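Local coordinates for DUF1214 domain-containing protein (Burkholderia cenocepacia, PDB 6ANS) that is of unknown function but holds two DUF1214-type beta regions packed with helices and binds a sodium ion in the crystal, at residues G137-G142 with G147-T152; G141-D146 with K243-W248. All coordinates share one frame; numbering follows the deposited sequence.

Contact 1: residues G137-G142 with G147-T152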
loop_
_atom_site.group_PDB
_atom_site.type_symbol
_atom_site.label_atom_id
_atom_site.label_comp_id
_atom_site.label_asym_id
_atom_site.label_seq_id
_atom_site.Cartn_x
_atom_site.Cartn_y
_atom_site.Cartn_z
ATOM N N GLY A 137 -17.486 -1.821 -12.656
ATOM C CA GLY A 137 -18.198 -3.065 -12.399
ATOM C C GLY A 137 -18.522 -3.237 -10.928
ATOM O O GLY A 137 -17.676 -2.992 -10.067
ATOM N N THR A 138 -19.749 -3.663 -10.635
ATOM C CA THR A 138 -20.047 -4.081 -9.275
ATOM C C THR A 138 -20.024 -5.602 -9.215
ATOM O O THR A 138 -20.356 -6.278 -10.186
ATOM C CB THR A 138 -21.373 -3.505 -8.764
ATOM O OG1 THR A 138 -22.464 -3.983 -9.548
ATOM C CG2 THR A 138 -21.327 -1.967 -8.815
ATOM N N GLN A 139 -19.527 -6.133 -8.101
ATOM C CA GLN A 139 -19.260 -7.556 -7.974
ATOM C C GLN A 139 -19.810 -8.057 -6.646
ATOM O O GLN A 139 -20.053 -7.285 -5.714
ATOM C CB GLN A 139 -17.748 -7.872 -8.068
ATOM C CG GLN A 139 -16.931 -7.005 -9.044
ATOM C CD GLN A 139 -17.240 -7.287 -10.530
ATOM O OE1 GLN A 139 -17.207 -6.376 -11.355
ATOM N NE2 GLN A 139 -17.540 -8.547 -10.863
ATOM N N LYS A 140 -19.994 -9.371 -6.557
ATOM C CA LYS A 140 -20.442 -9.980 -5.318
ATOM C C LYS A 140 -19.540 -11.165 -5.007
ATOM O O LYS A 140 -18.624 -11.474 -5.772
ATOM C CB LYS A 140 -21.918 -10.400 -5.412
ATOM C CG LYS A 140 -22.182 -11.490 -6.421
ATOM C CD LYS A 140 -23.695 -11.764 -6.505
ATOM C CE LYS A 140 -24.022 -12.832 -7.530
ATOM N NZ LYS A 140 -25.493 -13.115 -7.545
ATOM N N GLY A 141 -19.823 -11.846 -3.887
ATOM C CA GLY A 141 -19.005 -12.979 -3.478
ATOM C C GLY A 141 -17.579 -12.525 -3.213
ATOM O O GLY A 141 -17.333 -11.488 -2.590
ATOM N N GLY A 142 -16.628 -13.289 -3.714
ATOM C CA GLY A 142 -15.218 -12.970 -3.581
ATOM C C GLY A 142 -14.397 -14.234 -3.646
ATOM O O GLY A 142 -14.879 -15.339 -3.384
ATOM N N GLY A 147 -14.647 -18.295 -4.448
ATOM C CA GLY A 147 -13.654 -18.370 -5.504
ATOM C C GLY A 147 -14.030 -17.606 -6.761
ATOM O O GLY A 147 -13.439 -17.825 -7.820
ATOM N N LYS A 148 -14.986 -16.691 -6.666
ATOM C CA LYS A 148 -15.524 -16.010 -7.826
ATOM C C LYS A 148 -15.615 -14.527 -7.523
ATOM O O LYS A 148 -15.639 -14.116 -6.368
ATOM C CB LYS A 148 -16.923 -16.530 -8.198
ATOM C CG LYS A 148 -16.983 -17.982 -8.626
ATOM C CD LYS A 148 -16.393 -18.150 -10.014
ATOM C CE LYS A 148 -16.631 -19.552 -10.566
ATOM N NZ LYS A 148 -15.750 -19.800 -11.744
HETATM N N MSE A 149 -15.717 -13.731 -8.571
HETATM C CA MSE A 149 -16.150 -12.353 -8.405
HETATM C C MSE A 149 -17.258 -12.029 -9.395
HETATM O O MSE A 149 -17.075 -11.203 -10.285
HETATM C CB MSE A 149 -14.991 -11.369 -8.597
HETATM C CG MSE A 149 -14.025 -11.282 -7.478
HETATM SE SE MSE A 149 -12.763 -9.823 -7.890
HETATM C CE MSE A 149 -13.794 -8.307 -7.324
ATOM N N LEU A 150 -18.407 -12.669 -9.217
ATOM C CA LEU A 150 -19.508 -12.535 -10.160
ATOM C C LEU A 150 -19.987 -11.090 -10.245
ATOM O O LEU A 150 -20.102 -10.393 -9.235
ATOM C CB LEU A 150 -20.655 -13.458 -9.742
ATOM C CG LEU A 150 -20.315 -14.951 -9.728
ATOM C CD1 LEU A 150 -21.435 -15.762 -9.071
ATOM C CD2 LEU A 150 -20.084 -15.429 -11.158
ATOM N N GLN A 151 -20.277 -10.651 -11.466
ATOM C CA GLN A 151 -20.651 -9.268 -11.709
ATOM C C GLN A 151 -22.140 -9.054 -11.495
ATOM O O GLN A 151 -22.960 -9.880 -11.892
ATOM C CB GLN A 151 -20.265 -8.862 -13.136
ATOM C CG GLN A 151 -20.439 -7.396 -13.433
ATOM C CD GLN A 151 -19.530 -6.933 -14.547
ATOM O OE1 GLN A 151 -19.861 -7.067 -15.734
ATOM N NE2 GLN A 151 -18.371 -6.391 -14.177
ATOM N N THR A 152 -22.489 -7.917 -10.900
ATOM C CA THR A 152 -23.883 -7.549 -10.703
ATOM C C THR A 152 -24.314 -6.304 -11.482
ATOM O O THR A 152 -25.517 -6.087 -11.635
ATOM C CB THR A 152 -24.172 -7.331 -9.208
ATOM O OG1 THR A 152 -23.216 -6.404 -8.658
ATOM C CG2 THR A 152 -24.109 -8.650 -8.453
HETATM O O HOH W 1 -18.858 -14.094 -6.805
#
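Gln139 and Gln151 face each other as an antiparallel non-hydrogen-bonded pair, flanked by two backbone bonds: Thr152 N to Thr138 O at 2.8 Å and Lys140 N to Leu150 O at 2.9 Å. Gln139 CA lies 3.2 Å from Leu150 O in a CA-H...O contact. Next to this pair a water spans the gap between the segments, donating to Lys140 O and accepting from Leu150 N.

The paired glutamines also join through their side chains, on one face of the sheet. Gln151 NE2 reaches Gln139 OE1 at 3.1 Å, in the carbonyl plane and on a lone pair, although the two amides are turned 54° apart. Gln139 bends at chi2 (-70°), which brings its NE2 back to Met149 O in a weak bond of 2.8 Å. Partners at both OE1 and NE2, the second only weakly bonded, should favour this orientation of the amide. The selenomethionine methyl CE of Met149 packs across Gln139 CG.

On the other face the hydroxyls of Thr138 and Thr152 come within 2.7 Å, OG1 to OG1. Thr138 OG1 also bonds to Arg183 O, and Thr152 OG1 to Thr188 OG1. Lys140 CD passes 3.7 Å from Thr152 CG2 as the extended chain runs on to a salt bridge, Lys140 NZ to Glu185 OE1.

The arrangement is a beta-hairpin at the edge of a four-stranded antiparallel sheet, with 151-155 outermost and the short helix 143-146 contained in its long connection.

Contact 2: residues G141-D146 with K243-W248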
loop_
_atom_site.group_PDB
_atom_site.type_symbol
_atom_site.label_atom_id
_atom_site.label_comp_id
_atom_site.label_asym_id
_atom_site.label_seq_id
_atom_site.Cartn_x
_atom_site.Cartn_y
_atom_site.Cartn_z
ATOM N N GLY A 141 -19.823 -11.846 -3.887
ATOM C CA GLY A 141 -19.005 -12.979 -3.478
ATOM C C GLY A 141 -17.579 -12.525 -3.213
ATOM O O GLY A 141 -17.333 -11.488 -2.590
ATOM N N GLY A 142 -16.628 -13.289 -3.714
ATOM C CA GLY A 142 -15.218 -12.970 -3.581
ATOM C C GLY A 142 -14.397 -14.234 -3.646
ATOM O O GLY A 142 -14.879 -15.339 -3.384
ATOM N N TYR A 143 -13.119 -14.072 -4.015
ATOM C CA TYR A 143 -12.252 -15.243 -4.108
ATOM C C TYR A 143 -12.210 -15.977 -2.778
ATOM O O TYR A 143 -12.181 -17.208 -2.749
ATOM C CB TYR A 143 -10.831 -14.864 -4.533
ATOM C CG TYR A 143 -10.703 -14.251 -5.904
ATOM C CD1 TYR A 143 -11.710 -14.406 -6.879
ATOM C CD2 TYR A 143 -9.580 -13.494 -6.227
ATOM C CE1 TYR A 143 -11.578 -13.812 -8.143
ATOM C CE2 TYR A 143 -9.441 -12.902 -7.485
ATOM C CZ TYR A 143 -10.430 -13.062 -8.432
ATOM O OH TYR A 143 -10.254 -12.475 -9.654
ATOM N N GLU A 144 -12.195 -15.231 -1.666
ATOM C CA GLU A 144 -12.131 -15.857 -0.350
ATOM C C GLU A 144 -13.423 -16.584 0.009
ATOM O O GLU A 144 -13.408 -17.411 0.923
ATOM C CB GLU A 144 -11.824 -14.823 0.741
ATOM C CG GLU A 144 -13.014 -13.960 1.158
ATOM C CD GLU A 144 -13.519 -13.062 0.039
ATOM O OE1 GLU A 144 -12.682 -12.487 -0.668
ATOM O OE2 GLU A 144 -14.748 -12.940 -0.142
ATOM N N THR A 145 -14.535 -16.283 -0.672
ATOM C CA THR A 145 -15.834 -16.866 -0.319
ATOM C C THR A 145 -16.238 -17.986 -1.277
ATOM O O THR A 145 -16.295 -19.150 -0.874
ATOM C CB THR A 145 -16.923 -15.785 -0.289
ATOM O OG1 THR A 145 -16.592 -14.804 0.701
ATOM C CG2 THR A 145 -18.271 -16.399 0.070
ATOM N N ASP A 146 -16.523 -17.649 -2.541
ATOM C CA ASP A 146 -16.909 -18.640 -3.543
ATOM C C ASP A 146 -15.844 -18.855 -4.614
ATOM O O ASP A 146 -16.108 -19.548 -5.598
ATOM C CB ASP A 146 -18.241 -18.269 -4.217
ATOM C CG ASP A 146 -18.284 -16.818 -4.742
ATOM O OD1 ASP A 146 -17.251 -16.110 -4.796
ATOM O OD2 ASP A 146 -19.383 -16.398 -5.150
ATOM N N LYS A 243 -4.619 -20.440 -4.965
ATOM C CA LYS A 243 -5.104 -21.723 -5.475
ATOM C C LYS A 243 -5.840 -21.546 -6.801
ATOM O O LYS A 243 -5.600 -22.299 -7.754
ATOM C CB LYS A 243 -6.008 -22.396 -4.445
ATOM C CG LYS A 243 -6.697 -23.687 -4.906
ATOM C CD LYS A 243 -7.521 -24.274 -3.743
ATOM C CE LYS A 243 -8.486 -25.387 -4.164
ATOM N NZ LYS A 243 -7.931 -26.319 -5.186
ATOM N N LEU A 244 -6.716 -20.537 -6.881
ATOM C CA LEU A 244 -7.535 -20.312 -8.078
ATOM C C LEU A 244 -6.664 -20.141 -9.318
ATOM O O LEU A 244 -6.836 -20.845 -10.318
ATOM C CB LEU A 244 -8.424 -19.067 -7.894
ATOM C CG LEU A 244 -9.141 -18.510 -9.138
ATOM C CD1 LEU A 244 -10.131 -19.550 -9.704
ATOM C CD2 LEU A 244 -9.863 -17.171 -8.872
ATOM N N PHE A 245 -5.712 -19.210 -9.271
ATOM C CA PHE A 245 -4.947 -18.942 -10.480
ATOM C C PHE A 245 -3.821 -19.942 -10.701
ATOM O O PHE A 245 -3.375 -20.100 -11.845
ATOM C CB PHE A 245 -4.464 -17.496 -10.451
ATOM C CG PHE A 245 -5.598 -16.521 -10.590
ATOM C CD1 PHE A 245 -6.344 -16.486 -11.767
ATOM C CD2 PHE A 245 -5.983 -15.726 -9.524
ATOM C CE1 PHE A 245 -7.430 -15.612 -11.902
ATOM C CE2 PHE A 245 -7.058 -14.873 -9.636
ATOM C CZ PHE A 245 -7.788 -14.813 -10.837
ATOM N N ALA A 246 -3.401 -20.663 -9.662
ATOM C CA ALA A 246 -2.520 -21.804 -9.894
ATOM C C ALA A 246 -3.260 -22.943 -10.594
ATOM O O ALA A 246 -2.676 -23.639 -11.435
ATOM C CB ALA A 246 -1.927 -22.299 -8.575
ATOM N N ASP A 247 -4.541 -23.153 -10.261
ATOM C CA ASP A 247 -5.351 -24.103 -11.030
ATOM C C ASP A 247 -5.426 -23.696 -12.501
ATOM O O ASP A 247 -5.303 -24.543 -13.393
ATOM C CB ASP A 247 -6.758 -24.216 -10.444
ATOM C CG ASP A 247 -6.779 -24.906 -9.088
ATOM O OD1 ASP A 247 -5.763 -25.536 -8.694
ATOM O OD2 ASP A 247 -7.817 -24.793 -8.405
ATOM N N TRP A 248 -5.643 -22.405 -12.772
ATOM C CA TRP A 248 -5.681 -21.929 -14.155
ATOM C C TRP A 248 -4.363 -22.205 -14.871
ATOM O O TRP A 248 -4.344 -22.743 -15.983
ATOM C CB TRP A 248 -5.959 -20.427 -14.193
ATOM C CG TRP A 248 -7.375 -20.052 -14.006
ATOM C CD1 TRP A 248 -8.336 -20.761 -13.342
ATOM C CD2 TRP A 248 -8.009 -18.863 -14.496
ATOM N NE1 TRP A 248 -9.530 -20.076 -13.385
ATOM C CE2 TRP A 248 -9.354 -18.912 -14.090
ATOM C CE3 TRP A 248 -7.560 -17.754 -15.225
ATOM C CZ2 TRP A 248 -10.259 -17.902 -14.396
ATOM C CZ3 TRP A 248 -8.462 -16.752 -15.536
ATOM C CH2 TRP A 248 -9.795 -16.833 -15.125
#
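The short, weakly bonded helix 143-146, in the connection of a beta-hairpin of the first DUF1214 region, packs on the long helix 224-251; between 141-146 and 243-248 the contact is made by Tyr143. The turn starts at Gly142, whose carbonyl O accepts from both Thr145 N and Asp146 N. Gly142 N in turn bonds to Asp146 OD1 at 3.1 Å, reaching it from above the carboxylate plane; this oxygen also takes Lys148 N, so one carboxylate ties both ends of the turn.

From this base the Tyr143 ring projects toward the long helix and is met by two neighbours one residue apart. Leu244 swings CG anti to its own N (chi1 168°), and its CD2 sits over one face of the tyrosine, 4.0 Å from the ring centroid, in a CH-pi contact. Phe245 comes in with its edge toward the Tyr143 face, an offset edge-to-face pair with centroids 5.6 Å apart and planes at 78°. Leu244 CD2 also lies over a face of Phe245, offset toward the rim, filling the corner the two rings make. The phenol oxygen is held by Val270 O, and across the contact Tyr143 OH lies at the Phe245 edge, near that ring's plane, 3.6 Å from Phe245 CZ.

Overall arrangement
Contacts 1 and 2 share Gly141 and Gly142 and belong to one excursion of the chain: strand 133-140 rises, helix 143-146 turns it over, and strand 151-155 returns. Contact 1 closes the base of this excursion, and contact 2 sets its top against helix 224-251; their centres are about 12 Å apart. They also touch directly, Met149 CG lying 3.6 Å from Tyr143 CE1 and Gly147 O 3.8 Å from Leu244 CD2. Bound glycerol, probably from the crystallisation liquor, is found about 4 Å from the Tyr143 side chain and about 5 Å from that of Met149, while the sodium ion is about 9 Å from the Met149 side chain.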